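Local coordinates for protein amidohydrolase (Thermotoga maritima, PDB 3OOQ) that probably hydrolyses an amide-type bond as a member of the metal-dependent amidohydrolase family, perhaps with allantoinase-like activity, at residues I7-A12 with K53-G58; F59-S64 with I310-A315; S64-F69 with P102-A107; R106-G111 with E376-D381; K133-I138 with E347-S352. All coordinates share one frame; numbering follows the deposited sequence.

In the fold
Contacts 1 and 4 join the TIM-barrel-type core to the smaller beta part built from both chain ends, contacts 2 and 3 pack within the barrel, and contact 5 bridges two loops beside strands 112-117 and 143-153. Contacts 1 and 2 follow each other on strand 54-64, with centres about 21 Å apart, and contacts 3 and 4 both use helix 103-108. Contacts 2 and 3 share Ser64 and are the closest pair, about 9 Å between centres. Along the chain contact 3 is nested within the loop closed by contact 2, and contact 5 within that of contact 4. Salt bridges of Asp381 with Lys133 and Arg135, and of Glu376 with Lys53, link residues 376-381 to the starts of strand 54-64 and of the 133-138 loop.

Contact 1. Residues I7-A12 with K53-G58; sequences ILFKNA and KFLFPG
Leu55 of strand 54-64 packs against Phe9 and Ala12, where the N-terminal beta domain of the amidohydrolase fold meets the strand that runs on into the barrel. Its CB starts the contact, 4.0 Å from Ala12 CB. With CG anti to the backbone N (chi1 -169°), the fork swings towards the N-terminal strand, and the CD2 branch ends 4.1 Å from Phe9 CB, meeting the phenyl ring obliquely. Phe9 in turn has Ile7 CG2 over one face, 3.5 Å above the ring plane, and makes an edge-to-face contact with Tyr379. Leu361 and Val363 of strand 361-364 and Val26 complete the apolar surroundings of Leu55, so the leucine joins strands of both chain ends. The backbone of 7-12 turns a corner at Asn11, leaving strand 7-10 in one sheet and carrying Ala12 into another, beside strand 54-64. At this corner the contact reverts to backbone: Ala12 CA lies 3.6 Å from Lys53 O.

Contact 2. Residues F59-S64 with I310-A315; sequences FVDAHS and IPLEFA
Leu312, on the loop after strand 301-303, drives its side chain against the carboxylate of Asp61. Before it, Pro311 packs on Thr276 of the second subunit. At Leu312 the loop enters a short 3-10 turn; CG stands anti to the backbone N (chi1 -161°), sending CD1 obliquely across Asp61 to within 3.2 Å of OD2 and 3.8 Å of Asp61 CB. The other branch, CD2, lies 4.3 Å from Ser64 OG. Glu313 packs on Tyr325 of the second subunit, and Ala315, whose N bonds to Leu312 O at 2.9 Å, opens helix 315-321. The buried carboxylate is held at both oxygens: Asp61 OD2 accepts from Cys305 N, while Asp61 OD1 offers its anti lone pair to His63 N (3.0 Å, 165°), closing an Asx turn. Replacing Asp61 with an alanine would probably leave His63 N and Cys305 N without their acceptor and let the turn shift. This turn leads from the first barrel strand into a His-x-His sequence, His63 and His65, which in related amidohydrolases belongs to the metal site at the mouth of the barrel.

Contact 3. Residues S64-F69 with P102-A107; sequences SHIGLF and PAIERA
Ile66 reaches from its loop into the surface of helix 103-108, with its long arm set at a slant to Ile104. CG1 leaves on the side away from the backbone N (chi1 -165°), which aims CD1 at the helix. There CD1 meets Ala103 CB at 3.7 Å and Ala107 CB at 4.0 Å, two methyls one helical turn apart, and also rests 3.5 Å from Ala103 O, a carbonyl already bonded to Ala107 N. Ile104 crosses it with its own stem, CG1 of Ile104 lying 3.9 Å from CG1 of Ile66. A valine in place of Ile66 would lack CD1, and the two alanine methyls would probably face a gap. The loop is further tied to the helix start through Asp101, whose carboxylate accepts from both Gly67 N and Ala103 N. Helix 103-108 lies on the crossover between parallel strands 54-64 and 112-117; Ile66 also touches Val115 of the latter strand, while Leu312 and Phe134 pack against Ile66 and Ala107 from their loops.

Contact 4. Residues R106-G111 with E376-D381; sequences RALAGG and ERVYID
A Schellman motif ends helix 103-108 and sets Leu108 of its last turn on strand 375-380, joining the first helix of the barrel to the beta domain. The side chain of Leu108 has CG anti to its carbonyl carbon (chi1 -67°) and crosses both strand residues at about a right angle. Its CD2 methyl serves both, 3.9 Å from Ile380 CD1 and 4.0 Å from Val378 CG1. The other methyl of the valine, CG2, lies 3.5 Å from Leu108 O, which accepts the inner bond of the motif from Gly111 N at 2.8 Å; the outer runs from Val112 N to Ala107 O. Gly111 has a positive phi, and a CB there would collide with the carbonyl O of Gly110. Thr113 of strand 112-117 touches Val378 and Ile380. The strand enters through a classic beta bulge at Glu376 and Arg377, paired with Val363. Arg377 and Tyr379 point away from the helix, and NH1 of Arg377 donates to Tyr379 OH at 2.8 Å, nearly in the guanidinium plane.

Contact 5. Residues K133-I138 with E347-S352; sequences KFRSII and EDRIGS
Arg135 starts with CG wedged between its backbone N and carbonyl carbon (chi1 42°) and then bends at chi3, while Arg349 bends at chi3 too (66°); the two side chains thereby cross at about a right angle, with Arg135 NH2 3.8 Å from Arg349 NH2. Arg349 NH2 comes up at the edge of the Arg135 guanidinium, near its plane, and the two planes differ by only 14°. One water joins them, accepting from Arg135 NH2 at 3.1 Å and from Arg349 NH2 at 2.8 Å; the water lies in the plane of the Arg349 guanidinium, at its edge. Beside this pair Lys133 runs out extended and slides past Ile350 in the opposite direction, its CE 3.9 Å from Ile350 CG2. The arrangement is a charge cluster, three basic side chains gathered round Asp358, Asp360 and Asp381, that joins the end of strand 125-133 to the loop before strand 361-364. Lys133 NZ forms salt bridges with all three acids, Arg349 NH2 with Asp358 and Arg135 NE with Asp381, which probably offsets the 4.6 Å approach of Lys133 NZ to Arg349 NH2, while the carbonyls of Glu141 and Ile143 hold Arg135 NH1. Lys133 has Ser114 of strand 112-117 and Val144 of strand 143-153 beside it; Ile350, from the loop after helix 338-343, packs on Ala341 of that helix and on Ser114.

Contact 1. Residues I7-A12 with K53-G58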
# COMPACT_ATOMS: atom_id res chain seq x y z
N ILE F 7 -8.60 -20.12 61.77
CA ILE F 7 -9.99 -20.25 61.39
C ILE F 7 -10.37 -21.73 61.41
O ILE F 7 -9.65 -22.57 60.86
CB ILE F 7 -10.29 -19.67 60.00
CG1 ILE F 7 -10.03 -18.16 59.96
CG2 ILE F 7 -11.71 -19.98 59.58
CD1 ILE F 7 -10.06 -17.58 58.55
N LEU F 8 -11.50 -22.03 62.02
CA LEU F 8 -11.98 -23.40 62.10
C LEU F 8 -13.31 -23.49 61.37
O LEU F 8 -14.33 -22.97 61.83
CB LEU F 8 -12.10 -23.83 63.56
CG LEU F 8 -12.61 -25.23 63.88
CD1 LEU F 8 -11.82 -26.30 63.11
CD2 LEU F 8 -12.60 -25.49 65.40
N PHE F 9 -13.30 -24.14 60.21
CA PHE F 9 -14.52 -24.32 59.43
C PHE F 9 -15.23 -25.56 59.93
O PHE F 9 -14.64 -26.64 59.93
CB PHE F 9 -14.21 -24.44 57.94
CG PHE F 9 -13.61 -23.20 57.33
CD1 PHE F 9 -14.43 -22.13 56.95
CD2 PHE F 9 -12.23 -23.09 57.14
CE1 PHE F 9 -13.88 -20.97 56.38
CE2 PHE F 9 -11.67 -21.94 56.56
CZ PHE F 9 -12.50 -20.88 56.18
N LYS F 10 -16.48 -25.41 60.35
CA LYS F 10 -17.19 -26.53 60.98
C LYS F 10 -18.36 -27.09 60.16
O LYS F 10 -19.20 -26.34 59.67
CB LYS F 10 -17.68 -26.13 62.40
CG LYS F 10 -16.54 -25.74 63.35
CD LYS F 10 -16.32 -26.67 64.55
CE LYS F 10 -16.88 -28.10 64.41
NZ LYS F 10 -16.17 -29.03 65.35
N ASN F 11 -18.40 -28.42 60.05
CA ASN F 11 -19.60 -29.13 59.61
C ASN F 11 -20.00 -28.92 58.14
O ASN F 11 -21.16 -29.13 57.77
CB ASN F 11 -20.77 -28.85 60.58
CG ASN F 11 -21.88 -29.89 60.49
OD1 ASN F 11 -21.63 -31.08 60.31
ND2 ASN F 11 -23.11 -29.43 60.60
N ALA F 12 -19.04 -28.52 57.31
CA ALA F 12 -19.21 -28.53 55.86
C ALA F 12 -19.21 -29.97 55.36
O ALA F 12 -18.72 -30.88 56.04
CB ALA F 12 -18.08 -27.75 55.19
N LYS F 53 -23.29 -26.32 53.78
CA LYS F 53 -22.42 -25.80 52.72
C LYS F 53 -21.38 -26.85 52.29
O LYS F 53 -21.25 -27.90 52.91
CB LYS F 53 -21.70 -24.53 53.20
CG LYS F 53 -22.56 -23.50 53.93
CD LYS F 53 -23.59 -22.88 53.00
CE LYS F 53 -24.59 -21.96 53.73
NZ LYS F 53 -25.57 -21.50 52.71
N PHE F 54 -20.65 -26.55 51.21
CA PHE F 54 -19.62 -27.43 50.66
C PHE F 54 -18.31 -26.67 50.63
O PHE F 54 -18.28 -25.51 50.21
CB PHE F 54 -20.00 -27.87 49.24
CG PHE F 54 -21.19 -28.77 49.18
CD1 PHE F 54 -22.42 -28.36 49.69
CD2 PHE F 54 -21.10 -30.02 48.59
CE1 PHE F 54 -23.55 -29.23 49.63
CE2 PHE F 54 -22.20 -30.89 48.53
CZ PHE F 54 -23.43 -30.49 49.06
N LEU F 55 -17.24 -27.31 51.07
CA LEU F 55 -15.93 -26.67 51.12
C LEU F 55 -15.00 -27.36 50.14
O LEU F 55 -14.74 -28.57 50.26
CB LEU F 55 -15.35 -26.71 52.53
CG LEU F 55 -14.11 -25.87 52.82
CD1 LEU F 55 -14.37 -24.38 52.62
CD2 LEU F 55 -13.63 -26.12 54.24
N PHE F 56 -14.51 -26.60 49.16
CA PHE F 56 -13.68 -27.14 48.10
C PHE F 56 -12.33 -26.45 48.13
O PHE F 56 -12.22 -25.36 48.68
CB PHE F 56 -14.36 -26.92 46.74
CG PHE F 56 -15.34 -28.01 46.38
CD1 PHE F 56 -16.56 -28.10 47.03
CD2 PHE F 56 -15.03 -28.95 45.41
CE1 PHE F 56 -17.46 -29.11 46.71
CE2 PHE F 56 -15.93 -29.96 45.07
CZ PHE F 56 -17.14 -30.04 45.73
N PRO F 57 -11.29 -27.10 47.57
CA PRO F 57 -10.09 -26.33 47.31
C PRO F 57 -10.39 -25.32 46.19
O PRO F 57 -11.36 -25.51 45.43
CB PRO F 57 -9.09 -27.37 46.79
CG PRO F 57 -9.91 -28.43 46.21
CD PRO F 57 -11.25 -28.42 46.91
N GLY F 58 -9.60 -24.25 46.09
CA GLY F 58 -9.72 -23.35 44.93
C GLY F 58 -9.36 -24.12 43.66
O GLY F 58 -8.45 -24.96 43.67

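Contact 2. Residues F59-S64 with I310-A315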
# COMPACT_ATOMS: atom_id res chain seq x y z
N PHE F 59 -10.07 -23.84 42.56
CA PHE F 59 -9.73 -24.44 41.26
C PHE F 59 -8.49 -23.81 40.67
O PHE F 59 -8.16 -22.65 40.96
CB PHE F 59 -10.89 -24.37 40.27
CG PHE F 59 -12.12 -25.09 40.75
CD1 PHE F 59 -12.06 -26.41 41.16
CD2 PHE F 59 -13.36 -24.44 40.76
CE1 PHE F 59 -13.20 -27.09 41.60
CE2 PHE F 59 -14.51 -25.11 41.20
CZ PHE F 59 -14.43 -26.43 41.61
N VAL F 60 -7.81 -24.59 39.84
CA VAL F 60 -6.50 -24.24 39.34
C VAL F 60 -6.54 -24.41 37.83
O VAL F 60 -6.73 -25.52 37.34
CB VAL F 60 -5.40 -25.14 39.96
CG1 VAL F 60 -4.02 -24.75 39.47
CG2 VAL F 60 -5.46 -25.13 41.51
N ASP F 61 -6.42 -23.31 37.10
CA ASP F 61 -6.40 -23.41 35.65
C ASP F 61 -4.97 -23.40 35.15
O ASP F 61 -4.26 -22.39 35.28
CB ASP F 61 -7.19 -22.28 35.00
CG ASP F 61 -7.55 -22.60 33.56
OD1 ASP F 61 -6.67 -23.01 32.79
OD2 ASP F 61 -8.74 -22.46 33.20
N ALA F 62 -4.55 -24.52 34.57
CA ALA F 62 -3.17 -24.66 34.14
C ALA F 62 -2.75 -23.84 32.89
O ALA F 62 -1.59 -23.82 32.55
CB ALA F 62 -2.84 -26.12 33.95
N HIS F 63 -3.68 -23.14 32.25
CA HIS F 63 -3.34 -22.38 31.03
C HIS F 63 -4.36 -21.28 30.80
O HIS F 63 -5.50 -21.55 30.42
CB HIS F 63 -3.28 -23.31 29.81
CG HIS F 63 -2.76 -22.66 28.56
ND1 HIS F 63 -3.47 -21.69 27.87
CD2 HIS F 63 -1.59 -22.82 27.89
CE1 HIS F 63 -2.77 -21.31 26.81
NE2 HIS F 63 -1.63 -21.97 26.80
N SER F 64 -3.95 -20.03 31.02
CA SER F 64 -4.90 -18.93 31.00
C SER F 64 -4.32 -17.63 30.46
O SER F 64 -3.12 -17.37 30.58
CB SER F 64 -5.41 -18.66 32.43
OG SER F 64 -6.61 -17.92 32.40
N ILE F 310 -13.21 -19.36 26.83
CA ILE F 310 -14.31 -19.60 27.78
C ILE F 310 -13.99 -18.80 29.03
O ILE F 310 -12.88 -18.88 29.55
CB ILE F 310 -14.45 -21.10 28.15
CG1 ILE F 310 -14.67 -21.96 26.89
CG2 ILE F 310 -15.59 -21.33 29.18
CD1 ILE F 310 -14.31 -23.43 27.10
N PRO F 311 -14.96 -18.01 29.52
CA PRO F 311 -14.60 -17.22 30.70
C PRO F 311 -14.26 -18.15 31.87
O PRO F 311 -14.91 -19.17 32.07
CB PRO F 311 -15.87 -16.41 30.99
CG PRO F 311 -16.59 -16.34 29.68
CD PRO F 311 -16.27 -17.64 28.97
N LEU F 312 -13.24 -17.78 32.62
CA LEU F 312 -12.76 -18.55 33.73
C LEU F 312 -13.86 -18.76 34.77
O LEU F 312 -13.96 -19.84 35.37
CB LEU F 312 -11.55 -17.85 34.34
CG LEU F 312 -10.62 -18.66 35.24
CD1 LEU F 312 -10.17 -19.97 34.57
CD2 LEU F 312 -9.42 -17.81 35.59
N GLU F 313 -14.71 -17.75 34.93
CA GLU F 313 -15.85 -17.83 35.85
C GLU F 313 -16.69 -19.07 35.59
O GLU F 313 -17.41 -19.53 36.49
CB GLU F 313 -16.74 -16.58 35.77
CG GLU F 313 -17.36 -16.29 34.40
CD GLU F 313 -18.05 -14.93 34.34
OE1 GLU F 313 -18.74 -14.57 35.34
OE2 GLU F 313 -17.91 -14.23 33.29
N PHE F 314 -16.58 -19.61 34.37
CA PHE F 314 -17.41 -20.74 33.97
C PHE F 314 -16.68 -22.09 33.92
O PHE F 314 -17.17 -23.06 33.32
CB PHE F 314 -18.12 -20.45 32.64
CG PHE F 314 -19.06 -19.26 32.69
CD1 PHE F 314 -19.99 -19.13 33.72
CD2 PHE F 314 -19.02 -18.29 31.69
CE1 PHE F 314 -20.87 -18.03 33.76
CE2 PHE F 314 -19.89 -17.17 31.71
CZ PHE F 314 -20.81 -17.04 32.75
N ALA F 315 -15.51 -22.17 34.58
CA ALA F 315 -14.75 -23.41 34.65
C ALA F 315 -15.62 -24.61 35.10
O ALA F 315 -15.50 -25.71 34.53
CB ALA F 315 -13.55 -23.24 35.57

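Contact 3. Residues S64-F69 with P102-A107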
# COMPACT_ATOMS: atom_id res chain seq x y z
N SER F 64 -3.95 -20.03 31.02
CA SER F 64 -4.90 -18.93 31.00
C SER F 64 -4.32 -17.63 30.46
O SER F 64 -3.12 -17.37 30.58
CB SER F 64 -5.41 -18.66 32.43
OG SER F 64 -6.61 -17.92 32.40
N HIS F 65 -5.19 -16.79 29.92
CA HIS F 65 -4.79 -15.44 29.55
C HIS F 65 -5.53 -14.37 30.36
O HIS F 65 -5.48 -13.20 30.02
CB HIS F 65 -4.91 -15.23 28.04
CG HIS F 65 -4.37 -16.38 27.24
ND1 HIS F 65 -3.03 -16.69 27.20
CD2 HIS F 65 -4.99 -17.32 26.49
CE1 HIS F 65 -2.84 -17.75 26.43
NE2 HIS F 65 -4.02 -18.15 25.99
N ILE F 66 -6.18 -14.76 31.46
CA ILE F 66 -6.82 -13.79 32.35
C ILE F 66 -5.81 -12.73 32.77
O ILE F 66 -4.63 -13.02 32.96
CB ILE F 66 -7.51 -14.46 33.57
CG1 ILE F 66 -8.46 -13.46 34.26
CG2 ILE F 66 -6.46 -15.04 34.57
CD1 ILE F 66 -9.61 -14.11 35.03
N GLY F 67 -6.27 -11.49 32.89
CA GLY F 67 -5.38 -10.39 33.23
C GLY F 67 -4.55 -9.88 32.05
O GLY F 67 -4.15 -8.71 32.05
N LEU F 68 -4.29 -10.74 31.07
CA LEU F 68 -3.55 -10.34 29.85
C LEU F 68 -4.46 -9.73 28.78
O LEU F 68 -4.06 -8.80 28.07
CB LEU F 68 -2.81 -11.53 29.22
CG LEU F 68 -1.57 -12.11 29.89
CD1 LEU F 68 -0.93 -13.12 28.95
CD2 LEU F 68 -0.57 -11.01 30.16
N PHE F 69 -5.65 -10.29 28.65
CA PHE F 69 -6.64 -9.87 27.69
C PHE F 69 -7.78 -9.30 28.53
O PHE F 69 -8.73 -10.02 28.84
CB PHE F 69 -7.05 -11.10 26.88
CG PHE F 69 -7.90 -10.82 25.67
CD1 PHE F 69 -8.84 -9.80 25.68
CD2 PHE F 69 -7.79 -11.63 24.54
CE1 PHE F 69 -9.65 -9.55 24.56
CE2 PHE F 69 -8.59 -11.40 23.42
CZ PHE F 69 -9.52 -10.36 23.43
N PRO F 102 -11.53 -6.96 35.47
CA PRO F 102 -12.80 -7.37 36.12
C PRO F 102 -13.14 -8.84 35.96
O PRO F 102 -14.01 -9.35 36.70
CB PRO F 102 -13.86 -6.50 35.43
CG PRO F 102 -13.19 -5.92 34.20
CD PRO F 102 -11.72 -5.90 34.46
N ALA F 103 -12.48 -9.53 35.02
CA ALA F 103 -12.64 -10.97 34.88
C ALA F 103 -12.20 -11.72 36.16
O ALA F 103 -12.62 -12.85 36.39
CB ALA F 103 -11.87 -11.48 33.67
N ILE F 104 -11.34 -11.09 36.95
CA ILE F 104 -10.72 -11.74 38.11
C ILE F 104 -11.68 -11.93 39.28
O ILE F 104 -11.72 -13.01 39.88
CB ILE F 104 -9.40 -11.04 38.53
CG1 ILE F 104 -8.31 -11.35 37.48
CG2 ILE F 104 -8.93 -11.50 39.95
CD1 ILE F 104 -7.06 -10.47 37.54
N GLU F 105 -12.47 -10.90 39.60
CA GLU F 105 -13.50 -11.04 40.63
C GLU F 105 -14.55 -12.05 40.15
O GLU F 105 -15.16 -12.76 40.94
CB GLU F 105 -14.14 -9.67 40.95
CG GLU F 105 -14.91 -9.62 42.24
CD GLU F 105 -14.03 -9.42 43.48
OE1 GLU F 105 -12.78 -9.47 43.38
OE2 GLU F 105 -14.61 -9.20 44.57
N ARG F 106 -14.74 -12.11 38.83
CA ARG F 106 -15.68 -13.05 38.24
C ARG F 106 -15.15 -14.48 38.32
O ARG F 106 -15.93 -15.41 38.54
CB ARG F 106 -15.99 -12.66 36.79
CG ARG F 106 -16.82 -11.38 36.66
CD ARG F 106 -16.98 -10.96 35.20
NE ARG F 106 -17.83 -9.77 35.08
CZ ARG F 106 -17.51 -8.64 34.45
NH1 ARG F 106 -16.36 -8.50 33.80
NH2 ARG F 106 -18.39 -7.65 34.43
N ALA F 107 -13.83 -14.66 38.19
CA ALA F 107 -13.21 -16.00 38.32
C ALA F 107 -13.30 -16.55 39.77
O ALA F 107 -13.57 -17.73 39.98
CB ALA F 107 -11.78 -15.97 37.85

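Contact 4. Residues R106-G111 with E376-D381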
# COMPACT_ATOMS: atom_id res chain seq x y z
N ARG F 106 -14.74 -12.11 38.83
CA ARG F 106 -15.68 -13.05 38.24
C ARG F 106 -15.15 -14.48 38.32
O ARG F 106 -15.93 -15.41 38.54
CB ARG F 106 -15.99 -12.66 36.79
CG ARG F 106 -16.82 -11.38 36.66
CD ARG F 106 -16.98 -10.96 35.20
NE ARG F 106 -17.83 -9.77 35.08
CZ ARG F 106 -17.51 -8.64 34.45
NH1 ARG F 106 -16.36 -8.50 33.80
NH2 ARG F 106 -18.39 -7.65 34.43
N ALA F 107 -13.83 -14.66 38.19
CA ALA F 107 -13.21 -16.00 38.32
C ALA F 107 -13.30 -16.55 39.77
O ALA F 107 -13.57 -17.73 39.98
CB ALA F 107 -11.78 -15.97 37.85
N LEU F 108 -13.07 -15.66 40.74
CA LEU F 108 -13.29 -15.97 42.15
C LEU F 108 -14.75 -16.37 42.41
O LEU F 108 -15.00 -17.35 43.11
CB LEU F 108 -12.85 -14.79 43.03
CG LEU F 108 -11.34 -14.47 43.07
CD1 LEU F 108 -11.08 -13.09 43.70
CD2 LEU F 108 -10.54 -15.55 43.82
N ALA F 109 -15.70 -15.63 41.85
CA ALA F 109 -17.11 -15.98 41.93
C ALA F 109 -17.44 -17.34 41.26
O ALA F 109 -18.54 -17.86 41.44
CB ALA F 109 -18.01 -14.83 41.34
N GLY F 110 -16.51 -17.88 40.47
CA GLY F 110 -16.64 -19.23 39.94
C GLY F 110 -15.73 -20.24 40.62
O GLY F 110 -15.62 -21.39 40.19
N GLY F 111 -15.04 -19.79 41.66
CA GLY F 111 -14.27 -20.69 42.51
C GLY F 111 -12.86 -20.97 42.07
O GLY F 111 -12.25 -21.90 42.56
N GLU F 376 -20.13 -18.72 47.99
CA GLU F 376 -20.44 -17.80 49.08
C GLU F 376 -19.21 -17.05 49.57
O GLU F 376 -19.32 -15.89 49.95
CB GLU F 376 -21.14 -18.54 50.22
CG GLU F 376 -22.46 -19.17 49.73
CD GLU F 376 -23.32 -19.74 50.84
OE1 GLU F 376 -22.85 -19.78 52.01
OE2 GLU F 376 -24.47 -20.16 50.54
N ARG F 377 -18.06 -17.71 49.58
CA ARG F 377 -16.82 -17.10 50.09
C ARG F 377 -15.63 -17.77 49.47
O ARG F 377 -15.69 -18.94 49.14
CB ARG F 377 -16.69 -17.29 51.61
CG ARG F 377 -17.61 -16.44 52.45
CD ARG F 377 -17.17 -16.53 53.88
NE ARG F 377 -18.18 -16.03 54.82
CZ ARG F 377 -18.02 -16.02 56.13
NH1 ARG F 377 -16.90 -16.48 56.67
NH2 ARG F 377 -18.98 -15.54 56.92
N VAL F 378 -14.53 -17.02 49.37
CA VAL F 378 -13.26 -17.57 48.89
C VAL F 378 -12.14 -17.05 49.78
O VAL F 378 -12.08 -15.85 50.08
CB VAL F 378 -12.94 -17.16 47.41
CG1 VAL F 378 -11.60 -17.81 46.93
CG2 VAL F 378 -14.08 -17.55 46.48
N TYR F 379 -11.29 -17.97 50.22
CA TYR F 379 -10.09 -17.65 50.96
C TYR F 379 -8.93 -18.06 50.10
O TYR F 379 -9.01 -19.05 49.38
CB TYR F 379 -10.05 -18.44 52.28
CG TYR F 379 -11.18 -18.11 53.25
CD1 TYR F 379 -12.45 -18.67 53.09
CD2 TYR F 379 -10.97 -17.24 54.32
CE1 TYR F 379 -13.49 -18.38 53.97
CE2 TYR F 379 -12.02 -16.95 55.23
CZ TYR F 379 -13.26 -17.53 55.03
OH TYR F 379 -14.29 -17.26 55.90
N ILE F 380 -7.86 -17.27 50.16
CA ILE F 380 -6.59 -17.59 49.50
C ILE F 380 -5.52 -17.33 50.55
O ILE F 380 -5.51 -16.27 51.17
CB ILE F 380 -6.36 -16.69 48.25
CG1 ILE F 380 -7.35 -17.09 47.13
CG2 ILE F 380 -4.90 -16.80 47.75
CD1 ILE F 380 -7.23 -16.28 45.83
N ASP F 381 -4.64 -18.31 50.78
CA ASP F 381 -3.69 -18.22 51.91
C ASP F 381 -4.41 -17.87 53.23
O ASP F 381 -3.90 -17.10 54.05
CB ASP F 381 -2.59 -17.19 51.63
CG ASP F 381 -1.81 -17.51 50.37
OD1 ASP F 381 -1.59 -18.70 50.06
OD2 ASP F 381 -1.40 -16.55 49.70

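Contact 5. Residues K133-I138 with E347-S352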
# COMPACT_ATOMS: atom_id res chain seq x y z
N LYS F 133 -1.75 -16.36 42.07
CA LYS F 133 -3.01 -16.49 42.79
C LYS F 133 -3.68 -15.13 42.80
O LYS F 133 -2.99 -14.12 42.76
CB LYS F 133 -2.75 -16.87 44.24
CG LYS F 133 -2.15 -18.22 44.44
CD LYS F 133 -2.30 -18.59 45.91
CE LYS F 133 -1.46 -19.79 46.24
NZ LYS F 133 -1.78 -20.22 47.62
N PHE F 134 -5.01 -15.11 42.86
CA PHE F 134 -5.78 -13.86 42.83
C PHE F 134 -5.85 -13.24 44.23
O PHE F 134 -6.94 -13.01 44.74
CB PHE F 134 -7.20 -14.10 42.30
CG PHE F 134 -7.26 -14.72 40.93
CD1 PHE F 134 -6.44 -14.27 39.89
CD2 PHE F 134 -8.20 -15.72 40.65
CE1 PHE F 134 -6.50 -14.84 38.61
CE2 PHE F 134 -8.27 -16.29 39.37
CZ PHE F 134 -7.42 -15.84 38.34
N ARG F 135 -4.69 -12.99 44.84
CA ARG F 135 -4.63 -12.56 46.24
C ARG F 135 -4.49 -11.05 46.48
O ARG F 135 -4.74 -10.60 47.60
CB ARG F 135 -3.54 -13.33 47.03
CG ARG F 135 -2.22 -13.53 46.30
CD ARG F 135 -1.06 -13.90 47.24
NE ARG F 135 -0.79 -15.33 47.41
CZ ARG F 135 0.36 -15.94 47.11
NH1 ARG F 135 1.39 -15.27 46.60
NH2 ARG F 135 0.49 -17.24 47.33
N SER F 136 -4.11 -10.27 45.47
CA SER F 136 -3.72 -8.88 45.69
C SER F 136 -3.68 -8.11 44.36
O SER F 136 -3.57 -8.70 43.29
CB SER F 136 -2.33 -8.85 46.37
OG SER F 136 -1.75 -7.58 46.37
N ILE F 137 -3.77 -6.78 44.43
CA ILE F 137 -3.58 -5.97 43.24
C ILE F 137 -2.10 -5.76 42.98
O ILE F 137 -1.71 -5.23 41.95
CB ILE F 137 -4.30 -4.62 43.34
CG1 ILE F 137 -3.79 -3.82 44.54
CG2 ILE F 137 -5.82 -4.85 43.39
CD1 ILE F 137 -4.50 -2.53 44.73
N ILE F 138 -1.27 -6.17 43.92
CA ILE F 138 0.18 -6.07 43.73
C ILE F 138 0.67 -7.41 43.20
O ILE F 138 0.60 -8.44 43.90
CB ILE F 138 0.91 -5.64 45.04
CG1 ILE F 138 0.44 -4.24 45.44
CG2 ILE F 138 2.42 -5.64 44.85
CD1 ILE F 138 0.25 -4.08 46.92
N GLU F 347 1.75 -29.37 43.40
CA GLU F 347 0.81 -30.19 44.17
C GLU F 347 1.15 -30.30 45.67
O GLU F 347 0.36 -30.81 46.45
CB GLU F 347 0.63 -31.59 43.55
CG GLU F 347 1.77 -32.58 43.86
CD GLU F 347 2.96 -32.44 42.91
OE1 GLU F 347 3.16 -31.35 42.30
OE2 GLU F 347 3.71 -33.43 42.77
N ASP F 348 2.33 -29.82 46.06
CA ASP F 348 2.67 -29.71 47.48
C ASP F 348 2.01 -28.47 48.10
O ASP F 348 1.95 -28.34 49.32
CB ASP F 348 4.20 -29.65 47.69
CG ASP F 348 4.84 -28.49 46.91
OD1 ASP F 348 5.71 -27.80 47.45
OD2 ASP F 348 4.45 -28.26 45.75
N ARG F 349 1.49 -27.58 47.25
CA ARG F 349 0.99 -26.29 47.71
C ARG F 349 -0.51 -26.05 47.51
O ARG F 349 -1.19 -25.54 48.41
CB ARG F 349 1.78 -25.15 47.08
CG ARG F 349 3.15 -24.97 47.73
CD ARG F 349 3.81 -23.74 47.19
NE ARG F 349 3.09 -22.53 47.59
CZ ARG F 349 3.51 -21.29 47.34
NH1 ARG F 349 4.67 -21.10 46.71
NH2 ARG F 349 2.79 -20.25 47.74
N ILE F 350 -1.02 -26.43 46.34
CA ILE F 350 -2.39 -26.10 45.96
C ILE F 350 -3.11 -27.28 45.33
O ILE F 350 -2.49 -28.30 45.04
CB ILE F 350 -2.43 -24.92 44.95
CG1 ILE F 350 -1.56 -25.25 43.73
CG2 ILE F 350 -1.97 -23.62 45.60
CD1 ILE F 350 -1.63 -24.21 42.60
N GLY F 351 -4.41 -27.13 45.14
CA GLY F 351 -5.23 -28.12 44.44
C GLY F 351 -5.82 -29.28 45.24
O GLY F 351 -6.35 -30.22 44.64
N SER F 352 -5.71 -29.23 46.58
CA SER F 352 -6.34 -30.23 47.47
C SER F 352 -6.52 -29.70 48.88
O SER F 352 -5.86 -28.73 49.29
CB SER F 352 -5.52 -31.54 47.52
OG SER F 352 -4.25 -31.35 48.15
O HOH W 1 3.59 -17.64 47.18